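Local coordinates for putative endonuclease/exonuclease/phosphatase family protein (PDB 3G6S) that probably hydrolyses phosphodiester bonds, perhaps as an endonuclease or 3'-5' RNA exonuclease of the DNase I-like class, at residues 8-13 and 136-141; 42-47 and 53-58; 31-36 and 251-256; 142-147 and 178-183. All blocks are in the same frame, centred on the assembly; numbering follows the deposited sequence.

Contact 1 of 4, residues 8-13 and 136-141; sequences TFNIRY and NTHFDH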
# COMPACT_ATOMS: atom_id res chain seq x y z
N THR A 8 -3.39 2.72 2.61
CA THR A 8 -2.40 1.65 2.52
C THR A 8 -2.59 0.82 3.79
O THR A 8 -2.70 1.38 4.89
CB THR A 8 -0.94 2.19 2.47
OG1 THR A 8 -0.03 1.08 2.42
CG2 THR A 8 -0.62 3.04 3.71
N PHE A 9 -2.63 -0.50 3.64
CA PHE A 9 -2.86 -1.35 4.80
C PHE A 9 -2.30 -2.77 4.69
O PHE A 9 -2.59 -3.51 3.75
CB PHE A 9 -4.36 -1.40 5.05
CG PHE A 9 -4.75 -2.18 6.26
CD1 PHE A 9 -4.02 -2.07 7.44
CD2 PHE A 9 -5.87 -3.00 6.24
CE1 PHE A 9 -4.39 -2.77 8.59
CE2 PHE A 9 -6.26 -3.71 7.38
CZ PHE A 9 -5.52 -3.59 8.56
N ASN A 10 -1.47 -3.14 5.66
CA ASN A 10 -0.88 -4.47 5.73
C ASN A 10 -1.88 -5.27 6.56
O ASN A 10 -2.13 -4.95 7.72
CB ASN A 10 0.48 -4.42 6.46
CG ASN A 10 1.22 -5.77 6.44
OD1 ASN A 10 0.60 -6.83 6.54
ND2 ASN A 10 2.54 -5.71 6.35
N ILE A 11 -2.45 -6.32 5.98
CA ILE A 11 -3.45 -7.09 6.70
C ILE A 11 -2.93 -8.30 7.48
O ILE A 11 -3.70 -8.98 8.13
CB ILE A 11 -4.55 -7.56 5.75
CG1 ILE A 11 -3.97 -8.52 4.71
CG2 ILE A 11 -5.16 -6.37 5.04
CD1 ILE A 11 -5.02 -9.14 3.85
N ARG A 12 -1.62 -8.55 7.42
CA ARG A 12 -1.02 -9.70 8.10
C ARG A 12 -1.49 -10.99 7.44
O ARG A 12 -2.64 -11.38 7.58
CB ARG A 12 -1.42 -9.71 9.58
CG ARG A 12 -1.01 -10.97 10.31
CD ARG A 12 0.49 -11.11 10.42
NE ARG A 12 0.84 -12.43 10.93
CZ ARG A 12 2.08 -12.85 11.17
NH1 ARG A 12 3.11 -12.05 10.95
NH2 ARG A 12 2.28 -14.08 11.62
N TYR A 13 -0.59 -11.66 6.73
CA TYR A 13 -0.96 -12.89 6.04
C TYR A 13 -1.62 -13.91 6.96
O TYR A 13 -1.37 -13.93 8.17
CB TYR A 13 0.26 -13.51 5.34
CG TYR A 13 1.23 -14.18 6.28
CD1 TYR A 13 1.08 -15.52 6.62
CD2 TYR A 13 2.29 -13.47 6.83
CE1 TYR A 13 1.98 -16.15 7.48
CE2 TYR A 13 3.19 -14.08 7.70
CZ TYR A 13 3.03 -15.42 8.02
OH TYR A 13 3.93 -16.04 8.87
N ASN A 136 1.38 0.13 -5.47
CA ASN A 136 1.35 -0.46 -4.14
C ASN A 136 2.48 -1.46 -4.04
O ASN A 136 2.63 -2.31 -4.92
CB ASN A 136 0.02 -1.18 -3.92
CG ASN A 136 -0.11 -1.69 -2.51
OD1 ASN A 136 0.07 -0.92 -1.56
ND2 ASN A 136 -0.44 -2.97 -2.37
N THR A 137 3.26 -1.39 -2.97
CA THR A 137 4.37 -2.30 -2.86
C THR A 137 4.66 -2.76 -1.42
O THR A 137 4.04 -2.27 -0.48
CB THR A 137 5.62 -1.64 -3.48
OG1 THR A 137 6.74 -2.53 -3.42
CG2 THR A 137 5.95 -0.35 -2.75
N HIS A 138 5.60 -3.69 -1.27
CA HIS A 138 6.03 -4.23 0.03
C HIS A 138 7.55 -4.43 -0.02
O HIS A 138 8.02 -5.33 -0.71
CB HIS A 138 5.36 -5.57 0.33
CG HIS A 138 5.48 -6.01 1.76
ND1 HIS A 138 6.27 -5.34 2.67
CD2 HIS A 138 4.89 -7.01 2.44
CE1 HIS A 138 6.15 -5.91 3.86
NE2 HIS A 138 5.31 -6.92 3.75
N PHE A 139 8.30 -3.60 0.71
CA PHE A 139 9.77 -3.67 0.73
C PHE A 139 10.37 -4.75 1.63
O PHE A 139 9.69 -5.31 2.50
CB PHE A 139 10.33 -2.31 1.14
CG PHE A 139 10.46 -1.33 0.01
CD1 PHE A 139 9.57 -1.35 -1.06
CD2 PHE A 139 11.44 -0.35 0.03
CE1 PHE A 139 9.68 -0.42 -2.09
CE2 PHE A 139 11.54 0.59 -1.00
CZ PHE A 139 10.66 0.55 -2.06
N ASP A 140 11.65 -5.05 1.41
CA ASP A 140 12.39 -6.03 2.20
C ASP A 140 12.85 -5.40 3.51
O ASP A 140 13.33 -4.26 3.53
CB ASP A 140 13.62 -6.52 1.42
CG ASP A 140 14.40 -7.60 2.16
OD1 ASP A 140 15.53 -7.92 1.73
OD2 ASP A 140 13.90 -8.15 3.16
N HIS A 141 12.71 -6.12 4.62
CA HIS A 141 13.11 -5.61 5.92
C HIS A 141 14.60 -5.76 6.18
O HIS A 141 15.19 -4.99 6.96
CB HIS A 141 12.33 -6.31 7.02
CG HIS A 141 12.43 -7.80 6.97
ND1 HIS A 141 12.98 -8.55 7.99
CD2 HIS A 141 12.07 -8.68 6.01
CE1 HIS A 141 12.95 -9.82 7.65
NE2 HIS A 141 12.40 -9.93 6.45
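Asn-10 and His-138 meet where two strands from different sheets end, and they illustrate how polar side chains can face each other across an interface without bonding to each other directly. Their approach is plain van der Waals proximity: Asn-10 ND2 lies 4.0 Å from His-138 NE2, with amide and imidazole planes turned 80° apart. Two residues back along each strand, Thr-8 OG1 and Asn-136 OD1 stand 4.5 Å from each other. The polar ends are satisfied by hydrogen bonds to third parties. Gln-45 NE2 donates to Thr-8 OG1 and, more weakly, to Asn-136 OD1, which also accepts from Thr-170 OG1; Asn-10 ND2 is shared between Glu-46 OE1 and Asp-172 OD2. Within its own segment, Asn-10 turns CG anti to the backbone N (chi1 -174°), a setting in which OD1 accepts from Arg-12 N at 2.9 Å (155° at the hydrogen), in the carbonyl plane, forming an Asx turn. With an alanine here the two acidic side chains would probably lose a shared donor, and the turn into Arg-12 its side-chain tie. Buried polar groups gathered between the ends of strands 2-10 and 131-138 are consistent with the central cleft of the DNase I-like two-sheet fold, where relatives have their active site.

Contact 2 of 4, residues 42-47 and 53-58; sequences VGMQEV and QDLRAG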
# COMPACT_ATOMS: atom_id res chain seq x y z
N VAL A 42 -7.40 1.21 -2.22
CA VAL A 42 -6.63 0.64 -1.13
C VAL A 42 -5.50 -0.25 -1.64
O VAL A 42 -5.72 -1.13 -2.45
CB VAL A 42 -7.51 -0.24 -0.22
CG1 VAL A 42 -6.73 -0.64 1.02
CG2 VAL A 42 -8.78 0.49 0.15
N GLY A 43 -4.29 0.01 -1.16
CA GLY A 43 -3.16 -0.82 -1.53
C GLY A 43 -2.88 -1.63 -0.27
O GLY A 43 -2.57 -1.04 0.77
N MSE A 44 -2.99 -2.95 -0.34
CA MSE A 44 -2.76 -3.78 0.84
C MSE A 44 -1.54 -4.67 0.68
O MSE A 44 -1.19 -5.06 -0.43
CB MSE A 44 -3.99 -4.65 1.09
CG MSE A 44 -5.27 -3.86 1.27
SE MSE A 44 -6.88 -4.97 1.32
CE MSE A 44 -7.35 -4.76 3.17
N GLN A 45 -0.88 -4.99 1.79
CA GLN A 45 0.29 -5.86 1.72
C GLN A 45 0.04 -7.16 2.49
O GLN A 45 -0.91 -7.26 3.26
CB GLN A 45 1.53 -5.14 2.28
CG GLN A 45 1.84 -3.79 1.64
CD GLN A 45 0.90 -2.68 2.11
OE1 GLN A 45 0.53 -2.64 3.28
NE2 GLN A 45 0.53 -1.77 1.20
N GLU A 46 0.91 -8.15 2.27
CA GLU A 46 0.81 -9.47 2.92
C GLU A 46 -0.55 -10.13 2.71
O GLU A 46 -1.19 -10.57 3.66
CB GLU A 46 1.10 -9.36 4.43
CG GLU A 46 2.48 -8.83 4.80
CD GLU A 46 2.83 -9.04 6.27
OE1 GLU A 46 3.73 -8.33 6.78
OE2 GLU A 46 2.22 -9.92 6.92
N VAL A 47 -1.00 -10.22 1.47
CA VAL A 47 -2.29 -10.82 1.21
C VAL A 47 -2.15 -12.16 0.46
O VAL A 47 -1.70 -12.20 -0.68
CB VAL A 47 -3.18 -9.84 0.39
CG1 VAL A 47 -4.60 -10.36 0.31
CG2 VAL A 47 -3.14 -8.45 1.03
N GLN A 53 -9.21 -13.64 -2.04
CA GLN A 53 -10.57 -14.07 -2.38
C GLN A 53 -11.61 -13.61 -1.35
O GLN A 53 -12.73 -13.28 -1.72
CB GLN A 53 -10.64 -15.60 -2.52
CG GLN A 53 -10.03 -16.14 -3.82
CD GLN A 53 -10.67 -15.52 -5.07
OE1 GLN A 53 -10.41 -14.36 -5.42
NE2 GLN A 53 -11.50 -16.30 -5.76
N ASP A 54 -11.24 -13.61 -0.07
CA ASP A 54 -12.18 -13.17 0.95
C ASP A 54 -12.47 -11.69 0.77
O ASP A 54 -13.60 -11.25 0.97
CB ASP A 54 -11.63 -13.40 2.36
CG ASP A 54 -11.47 -14.86 2.68
OD1 ASP A 54 -12.23 -15.69 2.13
OD2 ASP A 54 -10.58 -15.19 3.51
N LEU A 55 -11.45 -10.91 0.42
CA LEU A 55 -11.64 -9.48 0.22
C LEU A 55 -12.64 -9.23 -0.90
O LEU A 55 -13.56 -8.43 -0.76
CB LEU A 55 -10.32 -8.77 -0.11
CG LEU A 55 -9.42 -8.22 1.02
CD1 LEU A 55 -10.26 -7.83 2.24
CD2 LEU A 55 -8.40 -9.27 1.41
N ARG A 56 -12.46 -9.93 -2.02
CA ARG A 56 -13.37 -9.77 -3.14
C ARG A 56 -14.80 -10.12 -2.72
O ARG A 56 -15.76 -9.45 -3.12
CB ARG A 56 -12.94 -10.67 -4.31
CG ARG A 56 -11.60 -10.27 -4.93
CD ARG A 56 -11.22 -11.15 -6.11
NE ARG A 56 -12.32 -11.32 -7.05
CZ ARG A 56 -12.95 -10.32 -7.66
NH1 ARG A 56 -12.60 -9.06 -7.43
NH2 ARG A 56 -13.95 -10.58 -8.49
N ALA A 57 -14.95 -11.14 -1.89
CA ALA A 57 -16.27 -11.55 -1.43
C ALA A 57 -16.88 -10.55 -0.46
O ALA A 57 -18.08 -10.29 -0.50
CB ALA A 57 -16.19 -12.93 -0.79
N GLY A 58 -16.04 -9.99 0.41
CA GLY A 58 -16.52 -9.04 1.39
C GLY A 58 -16.65 -7.63 0.86
O GLY A 58 -17.35 -6.80 1.45
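Leu-55 reaches down from helix 49-58 and divides its isobutyl group between two partners on the segment that leads into that helix. Its branch carbon CG rests 4.1 Å from the selenium atom SE of Met-44, a selenomethionine in this crystal, while one methyl, CD2, turns to Val-47 and approaches CG1 at 4.1 Å. The leucine thus touches with its fork on one side and with a branch on the other. Met-44 projects from strand 41-45 toward the helix; with its CG anti to the carbonyl carbon (chi1 -57°) and the next torsion extended (171°), the selenium is carried out to the leucine; the bend beyond it turns only the methyl CE. Val-47, three residues on from Met-44, meets it with the methyl that stands anti to the backbone N. Around this trio, Val-30 and Ile-34 of helix 27-36, together with Phe-9 and Ile-11, also lie against Met-44. The next residue, Gln-45, touches His-138, so here Met-44 faces the helices and Gln-45 the polar side toward the second sheet. Since no hydrogen bond or charge pair crosses between 42-47 and 53-58, the helix is held on the sheet here by dispersion and the exclusion of water.

Contact 3 of 4, residues 31-36 and 251-256; sequences CQFIKD and HNPQLA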
# COMPACT_ATOMS: atom_id res chain seq x y z
N CYS A 31 -13.03 -5.91 6.19
CA CYS A 31 -13.95 -5.52 5.12
C CYS A 31 -14.85 -4.38 5.60
O CYS A 31 -15.07 -3.40 4.88
CB CYS A 31 -14.87 -6.69 4.71
SG CYS A 31 -14.04 -8.10 3.97
N GLN A 32 -15.38 -4.52 6.81
CA GLN A 32 -16.26 -3.52 7.37
C GLN A 32 -15.58 -2.16 7.45
O GLN A 32 -16.16 -1.14 7.08
CB GLN A 32 -16.76 -3.95 8.75
CG GLN A 32 -18.08 -3.29 9.15
CD GLN A 32 -19.17 -3.50 8.09
OE1 GLN A 32 -19.54 -4.63 7.77
NE2 GLN A 32 -19.67 -2.39 7.54
N PHE A 33 -14.35 -2.15 7.94
CA PHE A 33 -13.59 -0.90 8.07
C PHE A 33 -13.53 -0.19 6.71
O PHE A 33 -13.82 1.01 6.61
CB PHE A 33 -12.18 -1.21 8.55
CG PHE A 33 -11.33 -0.00 8.77
CD1 PHE A 33 -11.36 0.67 9.97
CD2 PHE A 33 -10.50 0.46 7.75
CE1 PHE A 33 -10.56 1.80 10.17
CE2 PHE A 33 -9.70 1.59 7.94
CZ PHE A 33 -9.73 2.26 9.16
N ILE A 34 -13.17 -0.94 5.67
CA ILE A 34 -13.08 -0.41 4.31
C ILE A 34 -14.38 0.22 3.84
O ILE A 34 -14.39 1.38 3.41
CB ILE A 34 -12.65 -1.52 3.33
CG1 ILE A 34 -11.27 -2.06 3.73
CG2 ILE A 34 -12.63 -0.99 1.90
CD1 ILE A 34 -10.79 -3.23 2.89
N LYS A 35 -15.49 -0.52 3.92
CA LYS A 35 -16.78 0.04 3.49
C LYS A 35 -17.22 1.20 4.38
O LYS A 35 -17.74 2.19 3.89
CB LYS A 35 -17.87 -1.04 3.48
CG LYS A 35 -17.73 -2.08 2.38
CD LYS A 35 -17.37 -3.46 2.93
CE LYS A 35 -18.59 -4.23 3.42
NZ LYS A 35 -19.57 -4.47 2.31
N ASP A 36 -17.00 1.08 5.69
CA ASP A 36 -17.38 2.14 6.64
C ASP A 36 -16.69 3.47 6.33
O ASP A 36 -17.34 4.52 6.26
CB ASP A 36 -17.02 1.74 8.08
CG ASP A 36 -18.02 0.78 8.71
OD1 ASP A 36 -18.93 0.27 8.00
OD2 ASP A 36 -17.88 0.52 9.93
N HIS A 251 -0.86 -4.33 12.05
CA HIS A 251 -0.56 -3.00 11.53
C HIS A 251 -1.78 -2.09 11.62
O HIS A 251 -2.91 -2.55 11.78
CB HIS A 251 -0.15 -3.06 10.06
CG HIS A 251 1.27 -3.47 9.82
ND1 HIS A 251 1.69 -4.78 9.90
CD2 HIS A 251 2.35 -2.75 9.46
CE1 HIS A 251 2.97 -4.86 9.58
NE2 HIS A 251 3.40 -3.64 9.31
N ASN A 252 -1.52 -0.78 11.53
CA ASN A 252 -2.58 0.21 11.53
C ASN A 252 -2.65 0.79 10.12
O ASN A 252 -1.64 1.14 9.53
CB ASN A 252 -2.29 1.34 12.53
CG ASN A 252 -2.78 1.03 13.94
OD1 ASN A 252 -3.62 0.14 14.14
ND2 ASN A 252 -2.28 1.78 14.92
N PRO A 253 -3.85 0.89 9.54
CA PRO A 253 -3.99 1.44 8.19
C PRO A 253 -3.76 2.95 8.21
O PRO A 253 -3.95 3.61 9.24
CB PRO A 253 -5.43 1.10 7.83
CG PRO A 253 -6.11 1.25 9.17
CD PRO A 253 -5.16 0.55 10.11
N GLN A 254 -3.34 3.50 7.07
CA GLN A 254 -3.13 4.94 6.97
C GLN A 254 -4.04 5.51 5.90
O GLN A 254 -3.85 5.24 4.71
CB GLN A 254 -1.68 5.26 6.60
CG GLN A 254 -1.32 6.72 6.88
CD GLN A 254 -0.12 7.23 6.09
OE1 GLN A 254 0.88 6.53 5.90
NE2 GLN A 254 -0.21 8.48 5.64
N LEU A 255 -5.04 6.30 6.30
CA LEU A 255 -5.95 6.89 5.32
C LEU A 255 -5.46 8.26 4.86
O LEU A 255 -4.72 8.93 5.58
CB LEU A 255 -7.37 7.02 5.88
CG LEU A 255 -7.96 5.81 6.60
CD1 LEU A 255 -9.48 5.98 6.72
CD2 LEU A 255 -7.65 4.54 5.83
N ALA A 256 -5.86 8.68 3.67
CA ALA A 256 -5.45 9.97 3.16
C ALA A 256 -6.49 10.54 2.21
O ALA A 256 -6.84 9.91 1.21
CB ALA A 256 -4.11 9.85 2.44
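Phe-33 sets one corner of its ring against Pro-253 and Leu-255, an example of one aromatic contribution to the docking of helix 27-36 on a sheet; Ile-34 packs on Met-44 beside it. The pyrrolidine carbon CG of Pro-253 sits 3.8 Å from Phe-33 CZ and is equally near CE2, approaching the ring at a slant. The side chains of Leu-255 and Phe-33 run toward each other: the leucine methyl CD2 lies 4.2 Å from Phe-33 CE2, at the ring's edge and near its plane. Together the proline and the leucine, two residues apart and pointing the same way, meet the same far corner of the phenyl group. It gets there because CG stands anti to the backbone N (chi1 -178°), extending the ring away from helix 27-36.

In the next shell, the aromatic ring stacks with His-37, just past the end of the helix, whose ND1 also bonds to Phe-33 O. On the sheet side, Pro-253 packs against Phe-9 and Leu-255 against Ala-7, while backbone bonds from Gln-254 to Thr-8 and from Ala-256 to Trp-6 hold strand 254-260 beside strand 2-10. The outer surface of the helix carries its own brace: Gln-32 NE2 donates to Asp-36 OD1 at 2.8 Å (167°); the acceptor lies in the glutamine's amide plane, whereas the donor stands above the plane of the carboxylate.

Nothing polar passes between 31-36 and 251-256; the joint is purely apolar, so its specificity comes from the shape and placing of one ring against two aliphatic groups.

Contact 4 of 4, residues 142-147 and 178-183; sequences VGEEAR and ASDAYE
Arg-147 and Ala-181 bring together the first turns of two helices, 144-161 and 180-186, each opened by an N-cap residue, Gly-143 and Ser-179. The arginine can be read outward atom by atom. Its CB makes the closest approach, 3.8 Å from the methyl CB of Ala-181, where the small side chain lets the backbones come near. Further along, CD passes the same methyl at 4.2 Å, so the aliphatic part lies alongside the alanine. The chain then bends at its third torsion (-60°), and this turn brings the guanidinium back over the start of its own helix, with CA of Glu-144 beneath one face and Ala-181 CB at its edge.

From here the contacts become polar. NE donates to a water at 3.0 Å, and that water in turn donates to Asp-180 OD1 at 2.9 Å, linking the two segments through solvent where the charged groups themselves do not touch. At the tip, NH1 bonds to Asp-140 O, tying the group to the loop before the helix. Two acids lie near the solvent side: OE1 of the poorly ordered Glu-144 comes within 4.4 Å of Asp-180 OD1, a like-charge approach that the nearby arginine may partly offset. On the partner helix, Ser-179 OG supplies the capping bond, accepting from Tyr-182 N at 3.3 Å with an angle of 155° at the hydrogen.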
# COMPACT_ATOMS: atom_id res chain seq x y z
N VAL A 142 15.23 -6.73 5.53
CA VAL A 142 16.66 -6.95 5.71
C VAL A 142 17.55 -6.29 4.64
O VAL A 142 18.56 -5.66 4.97
CB VAL A 142 16.99 -8.46 5.74
CG1 VAL A 142 18.49 -8.66 5.87
CG2 VAL A 142 16.26 -9.12 6.91
N GLY A 143 17.16 -6.42 3.37
CA GLY A 143 17.95 -5.85 2.29
C GLY A 143 18.04 -4.34 2.19
O GLY A 143 17.08 -3.68 1.78
N GLU A 144 19.19 -3.79 2.56
CA GLU A 144 19.37 -2.34 2.49
C GLU A 144 19.47 -1.85 1.07
O GLU A 144 18.71 -0.98 0.64
CB GLU A 144 20.62 -1.91 3.24
CG GLU A 144 20.45 -1.86 4.73
CD GLU A 144 21.33 -0.81 5.36
OE1 GLU A 144 21.16 0.39 5.03
OE2 GLU A 144 22.20 -1.17 6.19
N GLU A 145 20.42 -2.40 0.34
CA GLU A 145 20.61 -1.99 -1.04
C GLU A 145 19.33 -2.25 -1.81
O GLU A 145 18.90 -1.41 -2.61
CB GLU A 145 21.78 -2.74 -1.66
CG GLU A 145 22.20 -2.22 -3.01
CD GLU A 145 22.32 -0.70 -3.03
OE1 GLU A 145 22.84 -0.12 -2.05
OE2 GLU A 145 21.89 -0.09 -4.03
N ALA A 146 18.70 -3.39 -1.56
CA ALA A 146 17.47 -3.74 -2.26
C ALA A 146 16.43 -2.64 -2.07
O ALA A 146 15.73 -2.27 -3.02
CB ALA A 146 16.92 -5.06 -1.75
N ARG A 147 16.33 -2.11 -0.86
CA ARG A 147 15.37 -1.05 -0.60
C ARG A 147 15.66 0.20 -1.41
O ARG A 147 14.74 0.79 -1.99
CB ARG A 147 15.32 -0.70 0.89
CG ARG A 147 14.43 -1.62 1.70
CD ARG A 147 14.10 -0.99 3.03
NE ARG A 147 15.28 -0.73 3.85
CZ ARG A 147 15.97 -1.66 4.49
NH1 ARG A 147 15.61 -2.93 4.42
NH2 ARG A 147 17.02 -1.31 5.23
N ALA A 178 13.58 7.75 9.18
CA ALA A 178 15.01 7.94 9.45
C ALA A 178 15.89 7.03 8.59
O ALA A 178 17.11 7.13 8.63
CB ALA A 178 15.29 7.69 10.93
N SER A 179 15.28 6.15 7.80
CA SER A 179 16.05 5.25 6.96
C SER A 179 16.56 5.99 5.74
O SER A 179 16.20 7.15 5.50
CB SER A 179 15.20 4.06 6.52
OG SER A 179 14.11 4.48 5.71
N ASP A 180 17.38 5.31 4.95
CA ASP A 180 17.91 5.91 3.74
C ASP A 180 16.92 5.71 2.60
O ASP A 180 16.77 6.57 1.74
CB ASP A 180 19.27 5.31 3.37
CG ASP A 180 19.18 4.28 2.26
OD1 ASP A 180 18.77 3.13 2.53
OD2 ASP A 180 19.49 4.64 1.10
N ALA A 181 16.25 4.57 2.58
CA ALA A 181 15.28 4.31 1.52
C ALA A 181 14.23 5.42 1.54
O ALA A 181 13.79 5.89 0.50
CB ALA A 181 14.61 2.94 1.71
N TYR A 182 13.84 5.84 2.74
CA TYR A 182 12.85 6.90 2.84
C TYR A 182 13.43 8.17 2.23
O TYR A 182 12.71 8.96 1.62
CB TYR A 182 12.48 7.16 4.29
CG TYR A 182 11.57 8.34 4.49
CD1 TYR A 182 12.09 9.64 4.55
CD2 TYR A 182 10.21 8.16 4.66
CE1 TYR A 182 11.26 10.73 4.79
CE2 TYR A 182 9.37 9.25 4.90
CZ TYR A 182 9.90 10.52 4.97
OH TYR A 182 9.06 11.57 5.27
N GLU A 183 14.73 8.35 2.41
CA GLU A 183 15.39 9.54 1.89
C GLU A 183 15.59 9.49 0.38
O GLU A 183 15.57 10.53 -0.28
CB GLU A 183 16.73 9.71 2.61
CG GLU A 183 17.34 11.09 2.47
CD GLU A 183 18.71 11.04 1.84
OE1 GLU A 183 19.37 12.10 1.75
OE2 GLU A 183 19.14 9.93 1.44
O HOH W 1 16.85 1.80 4.32

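How the contacts relate
Contact 1 is the hub: its centre lies about 12 Å from that of contact 2, about 14 Å from contact 3 and about 15 Å from contact 4. Contacts 2 and 3 share the sheet of its first strand, 2-10, which is flanked by 41-45 and 254-260; Phe-9 N to Gly-43 O (2.9 Å) and Thr-8 O to Gln-254 N (3.1 Å) are probable backbone bonds of that seam. Contact 4 belongs to the other half, its centre about 26 Å from those of both 2 and 3. At the hub, Asn-10 ND2 also approaches His-251 CE1 at 3.4 Å, so residues of contacts 1, 2 and 3 converge at what is probably the active-site cleft.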